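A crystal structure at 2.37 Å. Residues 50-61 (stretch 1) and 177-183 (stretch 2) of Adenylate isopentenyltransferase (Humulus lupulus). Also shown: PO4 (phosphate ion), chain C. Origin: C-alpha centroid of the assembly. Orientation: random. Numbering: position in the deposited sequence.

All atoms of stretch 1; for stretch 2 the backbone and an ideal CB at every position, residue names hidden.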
ATOM      1  N   GLY A  50      -5.153  -0.844   1.680  1.00 28.29           N
ATOM      2  CA  GLY A  50      -6.021  -1.977   1.847  1.00 27.12           C
ATOM      3  C   GLY A  50      -7.338  -1.939   1.106  1.00 29.17           C
ATOM      4  O   GLY A  50      -8.185  -2.783   1.400  1.00 33.56           O
ATOM      5  N   THR A  51      -7.555  -1.034   0.152  1.00 25.73           N
ATOM      6  CA  THR A  51      -8.829  -1.067  -0.548  1.00 22.22           C
ATOM      7  C   THR A  51      -8.876  -2.100  -1.728  1.00 21.68           C
ATOM      8  O   THR A  51      -9.793  -2.094  -2.516  1.00 19.28           O
ATOM      9  CB  THR A  51      -9.244   0.328  -1.097  1.00 20.67           C
ATOM     10  OG1 THR A  51      -8.193   0.841  -1.907  1.00 17.68           O
ATOM     11  CG2 THR A  51      -9.609   1.293   0.018  1.00 15.19           C
ATOM     12  N   GLY A  52      -7.908  -2.998  -1.820  1.00 21.43           N
ATOM     13  CA  GLY A  52      -7.948  -3.985  -2.888  1.00 19.74           C
ATOM     14  C   GLY A  52      -7.387  -3.525  -4.227  1.00 21.21           C
ATOM     15  O   GLY A  52      -7.762  -4.070  -5.247  1.00 20.83           O
ATOM     16  N   LYS A  53      -6.508  -2.518  -4.228  1.00 20.78           N
ATOM     17  CA  LYS A  53      -5.923  -2.047  -5.457  1.00 21.59           C
ATOM     18  C   LYS A  53      -5.039  -3.066  -6.168  1.00 21.44           C
ATOM     19  O   LYS A  53      -5.122  -3.226  -7.384  1.00 21.53           O
ATOM     20  CB  LYS A  53      -5.152  -0.781  -5.204  1.00 22.13           C
ATOM     21  CG  LYS A  53      -6.040   0.444  -5.240  1.00 24.60           C
ATOM     22  CD  LYS A  53      -5.624   1.471  -4.203  1.00 25.81           C
ATOM     23  CE  LYS A  53      -4.140   1.379  -3.756  1.00 24.41           C
ATOM     24  NZ  LYS A  53      -4.176   1.359  -2.248  1.00 21.41           N
ATOM     25  N   SER A  54      -4.175  -3.739  -5.440  1.00 21.96           N
ATOM     26  CA  SER A  54      -3.337  -4.737  -6.096  1.00 23.30           C
ATOM     27  C   SER A  54      -4.183  -5.827  -6.752  1.00 23.36           C
ATOM     28  O   SER A  54      -3.958  -6.219  -7.892  1.00 22.97           O
ATOM     29  CB  SER A  54      -2.416  -5.351  -5.074  1.00 25.65           C
ATOM     30  OG  SER A  54      -1.659  -4.309  -4.496  1.00 30.20           O
ATOM     31  N   ARG A  55      -5.171  -6.288  -6.000  1.00 25.15           N
ATOM     32  CA  ARG A  55      -6.142  -7.317  -6.402  1.00 25.14           C
ATOM     33  C   ARG A  55      -6.732  -6.964  -7.753  1.00 23.95           C
ATOM     34  O   ARG A  55      -6.740  -7.756  -8.717  1.00 23.38           O
ATOM     35  CB  ARG A  55      -7.303  -7.298  -5.414  1.00 29.42           C
ATOM     36  CG  ARG A  55      -7.721  -8.588  -4.859  1.00 32.88           C
ATOM     37  CD  ARG A  55      -8.342  -9.521  -5.860  1.00 36.31           C
ATOM     38  NE  ARG A  55      -8.535 -10.774  -5.134  1.00 40.79           N
ATOM     39  CZ  ARG A  55      -9.124 -11.867  -5.585  1.00 40.19           C
ATOM     40  NH1 ARG A  55      -9.628 -11.919  -6.806  1.00 42.45           N
ATOM     41  NH2 ARG A  55      -9.174 -12.917  -4.796  1.00 40.28           N
ATOM     42  N   LEU A  56      -7.246  -5.746  -7.805  1.00 22.52           N
ATOM     43  CA  LEU A  56      -7.903  -5.294  -8.999  1.00 22.60           C
ATOM     44  C   LEU A  56      -6.942  -5.252 -10.171  1.00 22.41           C
ATOM     45  O   LEU A  56      -7.309  -5.633 -11.287  1.00 23.77           O
ATOM     46  CB  LEU A  56      -8.553  -3.946  -8.744  1.00 22.94           C
ATOM     47  CG  LEU A  56      -9.202  -3.291  -9.938  1.00 23.97           C
ATOM     48  CD1 LEU A  56     -10.229  -4.137 -10.535  1.00 22.71           C
ATOM     49  CD2 LEU A  56      -9.794  -2.037  -9.515  1.00 25.50           C
ATOM     50  N   SER A  57      -5.699  -4.847  -9.904  1.00 22.28           N
ATOM     51  CA  SER A  57      -4.704  -4.746 -10.965  1.00 19.98           C
ATOM     52  C   SER A  57      -4.454  -6.098 -11.566  1.00 21.34           C
ATOM     53  O   SER A  57      -4.230  -6.214 -12.788  1.00 22.37           O
ATOM     54  CB  SER A  57      -3.396  -4.150 -10.459  1.00 17.46           C
ATOM     55  OG  SER A  57      -2.706  -4.978  -9.556  1.00 16.38           O
ATOM     56  N   ILE A  58      -4.509  -7.126 -10.716  1.00 20.85           N
ATOM     57  CA  ILE A  58      -4.303  -8.477 -11.189  1.00 19.29           C
ATOM     58  C   ILE A  58      -5.542  -9.000 -11.908  1.00 19.03           C
ATOM     59  O   ILE A  58      -5.429  -9.603 -12.930  1.00 21.77           O
ATOM     60  CB  ILE A  58      -3.890  -9.440 -10.055  1.00 18.37           C
ATOM     61  CG1 ILE A  58      -2.700  -8.879  -9.289  1.00 14.55           C
ATOM     62  CG2 ILE A  58      -3.517 -10.826 -10.680  1.00 19.28           C
ATOM     63  CD1 ILE A  58      -1.543  -8.433 -10.148  1.00 14.01           C
ATOM     64  N   ASP A  59      -6.722  -8.747 -11.397  1.00 20.57           N
ATOM     65  CA  ASP A  59      -7.920  -9.183 -12.102  1.00 21.75           C
ATOM     66  C   ASP A  59      -8.009  -8.565 -13.499  1.00 21.58           C
ATOM     67  O   ASP A  59      -8.373  -9.217 -14.447  1.00 23.82           O
ATOM     68  CB  ASP A  59      -9.190  -8.813 -11.317  1.00 23.52           C
ATOM     69  CG  ASP A  59      -9.405  -9.695 -10.056  1.00 25.15           C
ATOM     70  OD1 ASP A  59      -8.977 -10.875 -10.057  1.00 26.71           O
ATOM     71  OD2 ASP A  59     -10.040  -9.226  -9.080  1.00 24.18           O
ATOM     72  N   LEU A  60      -7.658  -7.304 -13.629  1.00 22.26           N
ATOM     73  CA  LEU A  60      -7.711  -6.635 -14.921  1.00 21.61           C
ATOM     74  C   LEU A  60      -6.735  -7.222 -15.922  1.00 23.20           C
ATOM     75  O   LEU A  60      -6.912  -7.062 -17.106  1.00 24.58           O
ATOM     76  CB  LEU A  60      -7.393  -5.129 -14.748  1.00 21.61           C
ATOM     77  CG  LEU A  60      -8.472  -4.236 -14.082  1.00 20.98           C
ATOM     78  CD1 LEU A  60      -7.891  -2.923 -13.743  1.00 19.30           C
ATOM     79  CD2 LEU A  60      -9.695  -4.022 -15.013  1.00 18.88           C
ATOM     80  N   ALA A  61      -5.696  -7.898 -15.440  1.00 24.28           N
ATOM     81  CA  ALA A  61      -4.670  -8.454 -16.309  1.00 24.12           C
ATOM     82  C   ALA A  61      -5.234  -9.624 -17.057  1.00 24.67           C
ATOM     83  O   ALA A  61      -4.748  -9.950 -18.124  1.00 26.46           O
ATOM     84  CB  ALA A  61      -3.409  -8.881 -15.487  1.00 22.79           C
ATOM     85  N   UNK A 177      -8.254   7.099 -14.152  1.00 23.78           N
ATOM     86  CA  UNK A 177      -8.110   6.948 -12.724  1.00 21.32           C
ATOM     87  C   UNK A 177      -9.200   6.091 -12.156  1.00 21.41           C
ATOM     88  O   UNK A 177     -10.345   6.480 -12.206  1.00 21.56           O
ATOM     89  CB  UNK A 177      -8.102   8.314 -12.035  1.00 21.32           C
ATOM     90  N   UNK A 178      -8.876   4.926 -11.624  1.00 21.84           N
ATOM     91  CA  UNK A 178      -9.903   4.123 -10.980  1.00 21.46           C
ATOM     92  C   UNK A 178      -9.636   4.356  -9.492  1.00 23.26           C
ATOM     93  O   UNK A 178      -8.500   4.195  -9.033  1.00 24.19           O
ATOM     94  CB  UNK A 178      -9.850   2.647 -11.378  1.00 21.46           C
ATOM     95  N   UNK A 179     -10.665   4.768  -8.771  1.00 22.11           N
ATOM     96  CA  UNK A 179     -10.554   5.008  -7.348  1.00 24.16           C
ATOM     97  C   UNK A 179     -11.450   3.979  -6.637  1.00 24.46           C
ATOM     98  O   UNK A 179     -12.673   3.994  -6.808  1.00 23.92           O
ATOM     99  CB  UNK A 179     -10.947   6.444  -6.994  1.00 24.16           C
ATOM    100  N   UNK A 180     -10.821   3.064  -5.881  1.00 24.38           N
ATOM    101  CA  UNK A 180     -11.558   2.042  -5.146  1.00 24.50           C
ATOM    102  C   UNK A 180     -11.878   2.606  -3.777  1.00 24.78           C
ATOM    103  O   UNK A 180     -10.999   2.886  -2.990  1.00 26.07           O
ATOM    104  CB  UNK A 180     -10.766   0.737  -5.038  1.00 24.50           C
ATOM    105  N   UNK A 181     -13.156   2.797  -3.514  1.00 25.15           N
ATOM    106  CA  UNK A 181     -13.574   3.382  -2.270  1.00 25.60           C
ATOM    107  C   UNK A 181     -14.301   2.364  -1.370  1.00 24.52           C
ATOM    108  O   UNK A 181     -14.976   1.437  -1.827  1.00 20.49           O
ATOM    109  CB  UNK A 181     -14.474   4.587  -2.549  1.00 25.60           C
ATOM    110  N   UNK A 182     -14.124   2.551  -0.070  1.00 24.79           N
ATOM    111  CA  UNK A 182     -14.730   1.704   0.929  1.00 23.99           C
ATOM    112  C   UNK A 182     -15.256   2.619   2.040  1.00 26.92           C
ATOM    113  O   UNK A 182     -14.603   3.595   2.395  1.00 29.12           O
ATOM    114  CB  UNK A 182     -13.736   0.671   1.464  1.00 23.99           C
ATOM    115  N   UNK A 183     -16.433   2.368   2.583  1.00 27.43           N
ATOM    116  CA  UNK A 183     -16.854   3.232   3.656  1.00 29.84           C
ATOM    117  C   UNK A 183     -15.820   3.184   4.793  1.00 30.60           C
ATOM    118  O   UNK A 183     -15.290   2.132   5.096  1.00 29.94           O
ATOM    119  CB  UNK A 183     -18.242   2.827   4.155  1.00 29.84           C
TER
HETATM  120  P   PO4 C 900      -4.118  -2.363  -1.509  1.00 33.21           P
HETATM  121  O1  PO4 C 900      -3.164  -2.783  -2.579  1.00 29.63           O
HETATM  122  O2  PO4 C 900      -3.350  -1.740  -0.389  1.00 33.60           O
HETATM  123  O3  PO4 C 900      -5.093  -1.381  -2.060  1.00 28.62           O
HETATM  124  O4  PO4 C 900      -4.853  -3.547  -1.011  1.00 30.79           O

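Residues 177 to 181 form a strand that runs past the helix beginning at K53, with their N-to-C directions 131° apart. The loop and the first turn of the helix hold a phosphate ion, with the amides of G50, G52, K53 and S54 and the side chains of K53 and S54 as donors. Stretch 1 meets stretch 2 mainly through T51, L56 and L60, with a smaller part from K53.

Position 177 has extended backbone angles, and nothing of stretch 1 lies within 5.5 Å of its ideal CB. Stretch 1 therefore sets no preference. The deposited residue is F177, which makes no contact here.

At position 178 CA-to-CB points toward the helix, and the ideal CB stands 5.0 Å from L56 CD2. The neighbourhood is aliphatic, with L60 one turn further along, and the gap leaves room for more than a methyl group. Leucine, isoleucine or methionine would suit. The residue is L178; L178 CD1 lies 4.2 Å from L60 CD1 and 4.4 Å from L56 CD2, so a single methyl meets both leucines.

Position 179 points away, as expected from the alternation of side chains along a strand, and stretch 1 leaves its choice free. It is W179, whose ring end comes nearer than its CB direction suggests but remains out of contact.

Position 180 is the tightest place. Its CA is 6.2 Å from T51 CA, and its ideal CB faces stretch 1, 3.9 Å from T51 O, 4.7 Å from K53 CG and 5.4 Å from L56 CD2. A compact side chain fits such close quarters; alanine, valine or threonine could be considered, the last because a carbonyl oxygen is near. The residue is V180, and its two methyls diverge. V180 CG2 packs 3.9 Å from L56 CD2 and reaches the aliphatic part of the lysine, 4.5 Å from K53 CG, while V180 CG1 sits only 3.1 Å from T51 O, a close contact that is not a hydrogen bond.

Position 181 again points away; polar or apolar residues would be equally acceptable on this evidence. It is D181, which makes no contact with stretch 1.

Position 182 lies beyond the strand but still has extended angles and faces stretch 1, its ideal CB 4.4 Å from T51 CG2. A small or medium apolar side chain could cover that methyl. V182 does so, placing V182 CG2 3.8 Å from T51 CG2.

Position 183 is out of reach and precedes a helix, an N-cap site where serine, threonine, aspartate or asparagine is frequent. S183 fits that pattern, yet its side chain makes no capping bond.

Stretch 2 (177-183) FLWVDVS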
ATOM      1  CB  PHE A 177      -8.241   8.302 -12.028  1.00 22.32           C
ATOM      2  CG  PHE A 177      -7.210   9.307 -12.407  1.00 20.31           C
ATOM      3  CD1 PHE A 177      -5.930   9.249 -11.872  1.00 20.84           C
ATOM      4  CD2 PHE A 177      -7.523  10.350 -13.280  1.00 20.26           C
ATOM      5  CE1 PHE A 177      -4.966  10.212 -12.196  1.00 19.84           C
ATOM      6  CE2 PHE A 177      -6.570  11.322 -13.619  1.00 19.01           C
ATOM      7  CZ  PHE A 177      -5.290  11.248 -13.075  1.00 21.10           C
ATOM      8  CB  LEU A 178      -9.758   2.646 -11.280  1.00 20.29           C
ATOM      9  CG  LEU A 178      -9.882   2.252 -12.749  1.00 22.40           C
ATOM     10  CD1 LEU A 178      -9.758   0.748 -12.935  1.00 19.23           C
ATOM     11  CD2 LEU A 178     -11.212   2.752 -13.250  1.00 22.77           C
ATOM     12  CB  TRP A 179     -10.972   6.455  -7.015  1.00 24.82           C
ATOM     13  CG  TRP A 179     -11.255   6.737  -5.570  1.00 26.11           C
ATOM     14  CD1 TRP A 179     -10.623   6.201  -4.481  1.00 28.60           C
ATOM     15  CD2 TRP A 179     -12.198   7.677  -5.051  1.00 27.06           C
ATOM     16  NE1 TRP A 179     -11.121   6.751  -3.318  1.00 27.41           N
ATOM     17  CE2 TRP A 179     -12.084   7.656  -3.642  1.00 25.86           C
ATOM     18  CE3 TRP A 179     -13.139   8.530  -5.639  1.00 28.40           C
ATOM     19  CZ2 TRP A 179     -12.869   8.455  -2.817  1.00 30.41           C
ATOM     20  CZ3 TRP A 179     -13.930   9.326  -4.813  1.00 28.97           C
ATOM     21  CH2 TRP A 179     -13.793   9.285  -3.420  1.00 29.93           C
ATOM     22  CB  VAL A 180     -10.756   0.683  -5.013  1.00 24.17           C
ATOM     23  CG1 VAL A 180     -11.610  -0.367  -4.354  1.00 23.02           C
ATOM     24  CG2 VAL A 180     -10.366   0.185  -6.390  1.00 24.09           C
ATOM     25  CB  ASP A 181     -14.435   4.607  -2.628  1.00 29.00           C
ATOM     26  CG  ASP A 181     -14.903   5.417  -1.409  1.00 32.48           C
ATOM     27  OD1 ASP A 181     -14.074   5.824  -0.537  1.00 35.14           O
ATOM     28  OD2 ASP A 181     -16.122   5.673  -1.351  1.00 33.05           O
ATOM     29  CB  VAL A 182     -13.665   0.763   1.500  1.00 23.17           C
ATOM     30  CG1 VAL A 182     -14.234  -0.106   2.595  1.00 19.47           C
ATOM     31  CG2 VAL A 182     -13.135  -0.104   0.372  1.00 21.22           C
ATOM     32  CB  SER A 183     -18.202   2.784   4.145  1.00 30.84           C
ATOM     33  OG  SER A 183     -19.163   3.241   3.209  1.00 36.82           O
TER
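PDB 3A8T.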